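Local coordinates for protein erythrocyte binding antigen 140 (Plasmodium falciparum, PDB 4GF2) that probably binds a host cell-surface receptor during erythrocyte invasion, this chain being the part that carries its two Duffy-binding-like domains, at residues A[62-67]-A[148-153]; A[70-75]-A[156-161]; A[89-94]-A[164-169]. The protein carries 3 engineered substitutions. All blocks are in the same frame, centred on the assembly; numbering follows the deposited sequence.

Contact 1: A[62-67]-A[148-153]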
loop_
_atom_site.group_PDB
_atom_site.type_symbol
_atom_site.label_atom_id
_atom_site.label_comp_id
_atom_site.label_asym_id
_atom_site.label_seq_id
_atom_site.Cartn_x
_atom_site.Cartn_y
_atom_site.Cartn_z
ATOM N N ILE A 62 22.875 -49.081 0.937
ATOM C CA ILE A 62 22.405 -47.883 1.622
ATOM C C ILE A 62 21.781 -46.905 0.635
ATOM O O ILE A 62 20.850 -46.172 0.974
ATOM C CB ILE A 62 23.549 -47.179 2.379
ATOM C CG1 ILE A 62 24.122 -48.103 3.457
ATOM C CG2 ILE A 62 23.061 -45.877 3.001
ATOM C CD1 ILE A 62 23.105 -48.564 4.491
ATOM N N PHE A 63 22.295 -46.892 -0.588
ATOM C CA PHE A 63 21.748 -46.025 -1.618
ATOM C C PHE A 63 20.353 -46.517 -1.974
ATOM O O PHE A 63 19.427 -45.724 -2.155
ATOM C CB PHE A 63 22.647 -46.031 -2.851
ATOM C CG PHE A 63 22.777 -44.693 -3.518
ATOM C CD1 PHE A 63 21.691 -43.843 -3.629
ATOM C CD2 PHE A 63 23.994 -44.286 -4.034
ATOM C CE1 PHE A 63 21.819 -42.612 -4.244
ATOM C CE2 PHE A 63 24.128 -43.061 -4.649
ATOM C CZ PHE A 63 23.042 -42.223 -4.753
ATOM N N LEU A 64 20.203 -47.836 -2.062
ATOM C CA LEU A 64 18.907 -48.429 -2.364
ATOM C C LEU A 64 17.899 -48.065 -1.279
ATOM O O LEU A 64 16.736 -47.771 -1.567
ATOM C CB LEU A 64 19.027 -49.947 -2.491
ATOM C CG LEU A 64 19.678 -50.449 -3.782
ATOM C CD1 LEU A 64 20.065 -51.916 -3.654
ATOM C CD2 LEU A 64 18.743 -50.248 -4.968
ATOM N N ILE A 65 18.356 -48.079 -0.031
ATOM C CA ILE A 65 17.501 -47.729 1.093
ATOM C C ILE A 65 17.090 -46.264 1.027
ATOM O O ILE A 65 15.949 -45.913 1.320
ATOM C CB ILE A 65 18.206 -47.991 2.430
ATOM C CG1 ILE A 65 18.346 -49.498 2.658
ATOM C CG2 ILE A 65 17.427 -47.354 3.577
ATOM C CD1 ILE A 65 19.219 -49.868 3.840
ATOM N N SER A 66 18.025 -45.408 0.639
ATOM C CA SER A 66 17.762 -43.979 0.582
ATOM C C SER A 66 16.675 -43.638 -0.441
ATOM O O SER A 66 15.730 -42.921 -0.124
ATOM C CB SER A 66 19.048 -43.223 0.264
ATOM O OG SER A 66 19.993 -43.397 1.302
ATOM N N VAL A 67 16.799 -44.149 -1.663
ATOM C CA VAL A 67 15.835 -43.813 -2.709
ATOM C C VAL A 67 14.452 -44.383 -2.398
ATOM O O VAL A 67 13.439 -43.705 -2.568
ATOM C CB VAL A 67 16.291 -44.282 -4.114
ATOM C CG1 VAL A 67 17.592 -43.607 -4.498
ATOM C CG2 VAL A 67 16.427 -45.803 -4.177
ATOM N N ALA A 148 19.690 -47.715 -13.226
ATOM C CA ALA A 148 18.499 -48.467 -13.603
ATOM C C ALA A 148 17.936 -49.211 -12.400
ATOM O O ALA A 148 16.731 -49.185 -12.147
ATOM C CB ALA A 148 18.821 -49.438 -14.717
ATOM N N ASN A 149 18.817 -49.867 -11.653
ATOM C CA ASN A 149 18.409 -50.601 -10.464
ATOM C C ASN A 149 17.947 -49.670 -9.344
ATOM O O ASN A 149 16.995 -49.979 -8.625
ATOM C CB ASN A 149 19.549 -51.499 -9.981
ATOM C CG ASN A 149 19.231 -52.192 -8.673
ATOM O OD1 ASN A 149 20.029 -52.171 -7.736
ATOM N ND2 ASN A 149 18.053 -52.801 -8.596
ATOM N N LEU A 150 18.612 -48.530 -9.201
ATOM C CA LEU A 150 18.237 -47.555 -8.183
ATOM C C LEU A 150 16.842 -46.983 -8.450
ATOM O O LEU A 150 16.027 -46.852 -7.535
ATOM C CB LEU A 150 19.266 -46.423 -8.123
ATOM C CG LEU A 150 20.610 -46.757 -7.470
ATOM C CD1 LEU A 150 21.609 -45.637 -7.695
ATOM C CD2 LEU A 150 20.433 -47.007 -5.985
ATOM N N TRP A 151 16.570 -46.640 -9.703
ATOM C CA TRP A 151 15.266 -46.102 -10.070
ATOM C C TRP A 151 14.186 -47.145 -9.827
ATOM O O TRP A 151 13.201 -46.886 -9.134
ATOM C CB TRP A 151 15.258 -45.677 -11.536
ATOM C CG TRP A 151 13.894 -45.366 -12.066
ATOM C CD1 TRP A 151 13.199 -46.076 -13.002
ATOM C CD2 TRP A 151 13.058 -44.266 -11.695
ATOM N NE1 TRP A 151 11.984 -45.482 -13.237
ATOM C CE2 TRP A 151 11.871 -44.370 -12.447
ATOM C CE3 TRP A 151 13.195 -43.202 -10.796
ATOM C CZ2 TRP A 151 10.829 -43.453 -12.333
ATOM C CZ3 TRP A 151 12.157 -42.293 -10.680
ATOM C CH2 TRP A 151 10.991 -42.424 -11.443
ATOM N N ASN A 152 14.380 -48.330 -10.394
ATOM C CA ASN A 152 13.416 -49.408 -10.246
ATOM C C ASN A 152 13.054 -49.673 -8.792
ATOM O O ASN A 152 11.884 -49.868 -8.466
ATOM C CB ASN A 152 13.944 -50.684 -10.895
ATOM C CG ASN A 152 13.852 -50.645 -12.404
ATOM O OD1 ASN A 152 13.044 -49.905 -12.964
ATOM N ND2 ASN A 152 14.675 -51.445 -13.072
ATOM N N HIS A 153 14.056 -49.671 -7.919
ATOM C CA HIS A 153 13.826 -49.972 -6.513
ATOM C C HIS A 153 13.186 -48.786 -5.806
ATOM O O HIS A 153 12.428 -48.949 -4.843
ATOM C CB HIS A 153 15.134 -50.352 -5.824
ATOM C CG HIS A 153 14.973 -50.679 -4.374
ATOM N ND1 HIS A 153 14.339 -51.822 -3.935
ATOM C CD2 HIS A 153 15.356 -50.010 -3.261
ATOM C CE1 HIS A 153 14.342 -51.844 -2.614
ATOM N NE2 HIS A 153 14.953 -50.757 -2.180
#

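Contact 2: A[70-75]-A[156-161]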
loop_
_atom_site.group_PDB
_atom_site.type_symbol
_atom_site.label_atom_id
_atom_site.label_comp_id
_atom_site.label_asym_id
_atom_site.label_seq_id
_atom_site.Cartn_x
_atom_site.Cartn_y
_atom_site.Cartn_z
ATOM N N GLU A 70 12.933 -42.349 0.396
ATOM C CA GLU A 70 12.525 -41.062 -0.153
ATOM C C GLU A 70 11.147 -41.175 -0.803
ATOM O O GLU A 70 10.301 -40.300 -0.637
ATOM C CB GLU A 70 13.560 -40.567 -1.168
ATOM C CG GLU A 70 13.138 -39.325 -1.947
ATOM C CD GLU A 70 13.104 -38.067 -1.099
ATOM O OE1 GLU A 70 13.565 -38.109 0.066
ATOM O OE2 GLU A 70 12.617 -37.033 -1.607
ATOM N N ALA A 71 10.921 -42.267 -1.530
ATOM C CA ALA A 71 9.632 -42.512 -2.176
ATOM C C ALA A 71 8.475 -42.618 -1.171
ATOM O O ALA A 71 7.461 -41.933 -1.317
ATOM C CB ALA A 71 9.705 -43.766 -3.024
ATOM N N LYS A 72 8.622 -43.472 -0.160
ATOM C CA LYS A 72 7.603 -43.602 0.883
ATOM C C LYS A 72 7.251 -42.243 1.469
ATOM O O LYS A 72 6.077 -41.883 1.586
ATOM C CB LYS A 72 8.088 -44.494 2.029
ATOM C CG LYS A 72 8.181 -45.969 1.716
ATOM C CD LYS A 72 8.429 -46.763 2.988
ATOM C CE LYS A 72 8.737 -48.223 2.699
ATOM N NZ LYS A 72 8.930 -48.990 3.964
ATOM N N LEU A 73 8.280 -41.499 1.858
ATOM C CA LEU A 73 8.078 -40.232 2.537
ATOM C C LEU A 73 7.411 -39.227 1.603
ATOM O O LEU A 73 6.579 -38.432 2.032
ATOM C CB LEU A 73 9.408 -39.703 3.081
ATOM C CG LEU A 73 9.996 -40.547 4.218
ATOM C CD1 LEU A 73 11.390 -40.074 4.600
ATOM C CD2 LEU A 73 9.088 -40.518 5.436
ATOM N N LEU A 74 7.759 -39.284 0.324
ATOM C CA LEU A 74 7.112 -38.440 -0.673
ATOM C C LEU A 74 5.652 -38.833 -0.829
ATOM O O LEU A 74 4.784 -37.980 -1.023
ATOM C CB LEU A 74 7.819 -38.553 -2.024
ATOM C CG LEU A 74 9.152 -37.819 -2.166
ATOM C CD1 LEU A 74 9.748 -38.091 -3.536
ATOM C CD2 LEU A 74 8.983 -36.319 -1.936
ATOM N N TYR A 75 5.374 -40.127 -0.741
ATOM C CA TYR A 75 4.002 -40.588 -0.873
ATOM C C TYR A 75 3.160 -40.050 0.271
ATOM O O TYR A 75 2.061 -39.550 0.057
ATOM C CB TYR A 75 3.920 -42.113 -0.919
ATOM C CG TYR A 75 2.493 -42.603 -1.006
ATOM C CD1 TYR A 75 1.850 -42.707 -2.231
ATOM C CD2 TYR A 75 1.780 -42.930 0.140
ATOM C CE1 TYR A 75 0.542 -43.136 -2.314
ATOM C CE2 TYR A 75 0.471 -43.364 0.064
ATOM C CZ TYR A 75 -0.142 -43.467 -1.164
ATOM O OH TYR A 75 -1.448 -43.898 -1.245
ATOM N N VAL A 156 9.484 -49.159 -6.690
ATOM C CA VAL A 156 8.947 -50.520 -6.694
ATOM C C VAL A 156 7.640 -50.655 -5.907
ATOM O O VAL A 156 6.770 -51.436 -6.279
ATOM C CB VAL A 156 9.965 -51.541 -6.145
ATOM C CG1 VAL A 156 10.195 -51.323 -4.660
ATOM C CG2 VAL A 156 9.480 -52.960 -6.409
ATOM N N ASN A 157 7.498 -49.897 -4.827
ATOM C CA ASN A 157 6.299 -49.976 -4.000
ATOM C C ASN A 157 5.217 -48.970 -4.398
ATOM O O ASN A 157 4.155 -48.924 -3.777
ATOM C CB ASN A 157 6.655 -49.773 -2.522
ATOM C CG ASN A 157 7.621 -50.817 -2.003
ATOM O OD1 ASN A 157 8.681 -50.485 -1.471
ATOM N ND2 ASN A 157 7.263 -52.086 -2.155
ATOM N N HIS A 158 5.476 -48.169 -5.427
ATOM C CA HIS A 158 4.541 -47.116 -5.805
ATOM C C HIS A 158 4.239 -47.065 -7.304
ATOM O O HIS A 158 3.605 -46.123 -7.775
ATOM C CB HIS A 158 5.070 -45.755 -5.337
ATOM C CG HIS A 158 5.322 -45.680 -3.861
ATOM N ND1 HIS A 158 6.533 -46.014 -3.294
ATOM C CD2 HIS A 158 4.514 -45.319 -2.836
ATOM C CE1 HIS A 158 6.462 -45.858 -1.984
ATOM N NE2 HIS A 158 5.246 -45.441 -1.679
ATOM N N LYS A 159 4.678 -48.069 -8.057
ATOM C CA LYS A 159 4.426 -48.083 -9.498
ATOM C C LYS A 159 2.933 -47.946 -9.790
ATOM O O LYS A 159 2.537 -47.279 -10.745
ATOM C CB LYS A 159 4.961 -49.364 -10.141
ATOM C CG LYS A 159 6.480 -49.450 -10.200
ATOM C CD LYS A 159 6.951 -50.676 -10.981
ATOM C CE LYS A 159 6.674 -50.535 -12.472
ATOM N NZ LYS A 159 7.194 -51.692 -13.255
ATOM N N GLY A 160 2.110 -48.577 -8.958
ATOM C CA GLY A 160 0.671 -48.556 -9.141
ATOM C C GLY A 160 0.011 -47.230 -8.804
ATOM O O GLY A 160 -1.124 -46.990 -9.203
ATOM N N ASN A 161 0.710 -46.366 -8.071
ATOM C CA ASN A 161 0.143 -45.077 -7.670
ATOM C C ASN A 161 0.454 -43.946 -8.641
ATOM O O ASN A 161 0.078 -42.804 -8.405
ATOM C CB ASN A 161 0.647 -44.685 -6.282
ATOM C CG ASN A 161 0.436 -45.775 -5.266
ATOM O OD1 ASN A 161 1.357 -46.524 -4.943
ATOM N ND2 ASN A 161 -0.789 -45.885 -4.764
#

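Contact 3: A[89-94]-A[164-169]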
loop_
_atom_site.group_PDB
_atom_site.type_symbol
_atom_site.label_atom_id
_atom_site.label_comp_id
_atom_site.label_asym_id
_atom_site.label_seq_id
_atom_site.Cartn_x
_atom_site.Cartn_y
_atom_site.Cartn_z
ATOM N N GLU A 89 7.661 -35.343 -8.171
ATOM C CA GLU A 89 8.594 -35.250 -7.057
ATOM C C GLU A 89 9.441 -36.521 -6.947
ATOM O O GLU A 89 10.614 -36.458 -6.576
ATOM C CB GLU A 89 7.854 -34.931 -5.755
ATOM C CG GLU A 89 7.184 -33.554 -5.788
ATOM C CD GLU A 89 6.629 -33.102 -4.446
ATOM O OE1 GLU A 89 6.883 -33.766 -3.425
ATOM O OE2 GLU A 89 5.942 -32.060 -4.412
ATOM N N LEU A 90 8.859 -37.669 -7.288
ATOM C CA LEU A 90 9.632 -38.904 -7.380
ATOM C C LEU A 90 10.776 -38.701 -8.357
ATOM O O LEU A 90 11.935 -38.978 -8.052
ATOM C CB LEU A 90 8.768 -40.066 -7.872
ATOM C CG LEU A 90 7.966 -40.862 -6.845
ATOM C CD1 LEU A 90 7.080 -41.849 -7.568
ATOM C CD2 LEU A 90 8.875 -41.589 -5.858
ATOM N N ARG A 91 10.430 -38.209 -9.540
ATOM C CA ARG A 91 11.384 -38.054 -10.621
ATOM C C ARG A 91 12.437 -37.015 -10.260
ATOM O O ARG A 91 13.634 -37.236 -10.454
ATOM C CB ARG A 91 10.656 -37.655 -11.910
ATOM C CG ARG A 91 9.570 -38.645 -12.331
ATOM C CD ARG A 91 8.733 -38.125 -13.493
ATOM N NE ARG A 91 9.512 -38.049 -14.726
ATOM C CZ ARG A 91 9.790 -39.094 -15.500
ATOM N NH1 ARG A 91 9.358 -40.310 -15.179
ATOM N NH2 ARG A 91 10.511 -38.923 -16.597
ATOM N N ASN A 92 11.991 -35.885 -9.724
ATOM C CA ASN A 92 12.906 -34.792 -9.424
ATOM C C ASN A 92 13.845 -35.124 -8.281
ATOM O O ASN A 92 14.975 -34.645 -8.242
ATOM C CB ASN A 92 12.131 -33.512 -9.131
ATOM C CG ASN A 92 11.489 -32.942 -10.368
ATOM O OD1 ASN A 92 11.857 -33.301 -11.485
ATOM N ND2 ASN A 92 10.531 -32.045 -10.183
ATOM N N SER A 93 13.388 -35.953 -7.353
ATOM C CA SER A 93 14.261 -36.377 -6.270
ATOM C C SER A 93 15.280 -37.386 -6.772
ATOM O O SER A 93 16.430 -37.373 -6.336
ATOM C CB SER A 93 13.464 -36.947 -5.101
ATOM O OG SER A 93 13.070 -35.904 -4.229
ATOM N N PHE A 94 14.868 -38.258 -7.689
ATOM C CA PHE A 94 15.803 -39.214 -8.272
ATOM C C PHE A 94 16.929 -38.463 -8.971
ATOM O O PHE A 94 18.098 -38.841 -8.887
ATOM C CB PHE A 94 15.108 -40.140 -9.265
ATOM C CG PHE A 94 16.038 -41.120 -9.930
ATOM C CD1 PHE A 94 16.497 -42.233 -9.247
ATOM C CD2 PHE A 94 16.453 -40.926 -11.235
ATOM C CE1 PHE A 94 17.348 -43.132 -9.851
ATOM C CE2 PHE A 94 17.307 -41.825 -11.844
ATOM C CZ PHE A 94 17.750 -42.931 -11.151
ATOM N N LYS A 164 1.450 -44.936 -15.945
ATOM C CA LYS A 164 2.345 -45.879 -16.599
ATOM C C LYS A 164 3.617 -45.167 -17.057
ATOM O O LYS A 164 4.725 -45.666 -16.869
ATOM C CB LYS A 164 1.628 -46.525 -17.789
ATOM C CG LYS A 164 2.502 -47.364 -18.700
ATOM C CD LYS A 164 1.707 -47.813 -19.919
ATOM C CE LYS A 164 2.558 -48.602 -20.902
ATOM N NZ LYS A 164 1.783 -48.983 -22.119
ATOM N N GLU A 165 3.444 -43.980 -17.626
ATOM C CA GLU A 165 4.541 -43.257 -18.259
ATOM C C GLU A 165 5.500 -42.651 -17.235
ATOM O O GLU A 165 6.655 -42.368 -17.552
ATOM C CB GLU A 165 4.015 -42.170 -19.209
ATOM C CG GLU A 165 2.586 -41.691 -18.942
ATOM C CD GLU A 165 1.527 -42.672 -19.436
ATOM O OE1 GLU A 165 0.440 -42.737 -18.825
ATOM O OE2 GLU A 165 1.783 -43.376 -20.435
ATOM N N CYS A 166 5.034 -42.469 -16.003
ATOM C CA CYS A 166 5.893 -41.914 -14.961
ATOM C C CYS A 166 6.903 -42.938 -14.442
ATOM O O CYS A 166 7.870 -42.580 -13.768
ATOM C CB CYS A 166 5.058 -41.373 -13.800
ATOM S SG CYS A 166 6.026 -40.379 -12.626
ATOM N N ALA A 167 6.684 -44.210 -14.767
ATOM C CA ALA A 167 7.566 -45.277 -14.313
ATOM C C ALA A 167 8.826 -45.383 -15.173
ATOM O O ALA A 167 9.740 -46.145 -14.850
ATOM C CB ALA A 167 6.824 -46.602 -14.303
ATOM N N ILE A 168 8.876 -44.628 -16.269
ATOM C CA ILE A 168 10.068 -44.605 -17.112
ATOM C C ILE A 168 11.134 -43.726 -16.471
ATOM O O ILE A 168 10.888 -42.556 -16.183
ATOM C CB ILE A 168 9.773 -44.078 -18.538
ATOM C CG1 ILE A 168 8.670 -44.899 -19.206
ATOM C CG2 ILE A 168 11.034 -44.109 -19.396
ATOM C CD1 ILE A 168 8.984 -46.370 -19.308
ATOM N N ILE A 169 12.316 -44.296 -16.259
ATOM C CA ILE A 169 13.428 -43.571 -15.655
ATOM C C ILE A 169 13.583 -42.187 -16.288
ATOM O O ILE A 169 13.512 -42.051 -17.507
ATOM C CB ILE A 169 14.748 -44.359 -15.793
ATOM C CG1 ILE A 169 15.854 -43.705 -14.968
ATOM C CG2 ILE A 169 15.170 -44.468 -17.253
ATOM C CD1 ILE A 169 17.101 -44.561 -14.862
HETATM O O HOH W 1 11.422 -40.592 -18.381
#

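Contact 1: A[62-67]-A[148-153]
In the first Duffy-binding-like (DBL) domain of this mostly helical adhesin, helices 56-78 and 132-155 pack side by side, and residues 62-67 and 148-153 form one point of their shared interface. The local axes run in roughly the same direction, 9.0 Å apart at closest approach and crossing at -39°. Leu64 and Leu150 are the central pair. Each has CG anti to its carbonyl carbon and a second torsion that extends CD1, leaving CD2, the other branch, to turn to the partner leucine; Leu64 CD2 lies 3.8 Å from Leu150 CD2, the two side chains crossing at about a right angle. Both methyls of Leu150 also meet Phe63: CD2 packs against CB, at 4.0 Å, and the adjoining rim of the ring, while CD1 sits over one face. Phe48 meets the same ring edge-to-face, and Trp142 lies nearly parallel to it, so the leucine packs against a larger aromatic cluster. Val67 adds to this packing by placing CG2 3.5 Å from Leu150 O.

Leu64 also has polar neighbours. Asn149 turns its amide oxygen toward the leucine tip, with OD1 3.6 Å from Leu64 CD2; the same oxygen takes a weak hydrogen bond from Lys60. His153, with CG anti to the backbone N (chi1 -180°), reaches straight across to helix 56-78, and Leu64 CD2 leans on its CB. ND1 of the ring makes a weak hydrogen bond to a bound glycerol, probably from the crystallisation liquor, while the backbone oxygen of His153 accepts a hydrogen bond from Asn68. The imidazole presents its edge to the neighbouring helix, with Leu64 O in the ring plane, 3.1 Å from His153 CD2.

Contact 2: A[70-75]-A[156-161]
One histidine carries most of this junction in the helical DBL fold, where the loop following helix 132-155 folds back against helix 56-78. His158 directs its ring at the helix between Ala71, Lys72 and Tyr75. The ND1 side meets the methyl of Ala71, ND1 to CB 3.9 Å, and Ala71 O lies over one face of the imidazole. CE1 approaches the backbone of the next residue, 3.7 Å from Lys72 N, while the Lys72 side chain crosses the ring at about a right angle before running on extended.

At the other end of the ring, His158 NE2 is 3.7 Å from Tyr75 CB. The two aromatic rings meet obliquely, their planes 38° apart and their centroids separated by 5.4 Å. CG of Tyr75 stands anti to its backbone N (chi1 178°), which sends the phenol toward the loop, where Asn161 crosses it.

Further out, a short 3-10 turn sets the spacing of the loop partners, as Asn161 N donates to His158 O at 2.9 Å. Asn157 OD1 accepts a hydrogen bond from Asn68, one turn up the helix, and Ala71 is backed by Leu90 of helix 83-101. At the outer margin, Asn161 ND2 lies 3.9 Å from Tyr75 CE1.

Contact 3: A[89-94]-A[164-169]
Arg91 and Cys166 make the close-packed part of this contact, where helix 83-101 meets a 3-10 turn of the connection leading to helix 175-202. The aliphatic part of the arginine lies along the sulfur, with Arg91 CD 3.6 Å from Cys166 SG, and that sulfur is tied by a disulfide to Cys87, one helical turn before Arg91. On the buried side, Ile169 CG1 makes a separate apolar contact with Phe94 CE2 at 3.9 Å. A bend at chi3 (68°) swings the guanidinium toward the turn's carbonyls. NH1 approaches Ile168 O at 2.9 Å in the plane of the carbonyl, though the oxygen is tilted 23° from the guanidinium plane, and reaches Cys166 O through a weak bond at 3.1 Å with a poor angle of 122°.

The outer side is wetter. Arg91 NH2 donates to a water at 2.6 Å, and this water in turn donates to Ile169 O at 2.7 Å, so it bridges NH2 and the Ile169 carbonyl. NE hydrogen-bonds a glycerol, probably from the crystallisation liquor, and exposed Ile168 contributes chiefly its carbonyl.

Phe94 meets Trp151 edge-to-face and touches Met154, both on helix 132-155, while the end of Leu90 packs on helix 56-78; helix 83-101 thus lies against both helices and receives the loop as well.

How the contacts relate
All three contacts belong to the first DBL domain, and their partly buried interfaces differ mainly in chemistry. Contact 1 joins two helices through apolar branches flanked by a histidine and an asparagine; contacts 2 and 3 set the chain after helix 132-155 against helices 56-78 and 83-101 in turn, the former through a histidine set against a tyrosine and helix backbone, the latter through a charged group, backbone carbonyls and water. Contacts 1 and 2 share helix 56-78. Trp151 ties contact 1 to contact 3 by its probable hydrogen bond to Ala167 O, while Glu70 to Ser93 unites contacts 2 and 3. Each has buried residues, among them Leu150, His158 and Cys166; Asn149 and Ile168 are exposed.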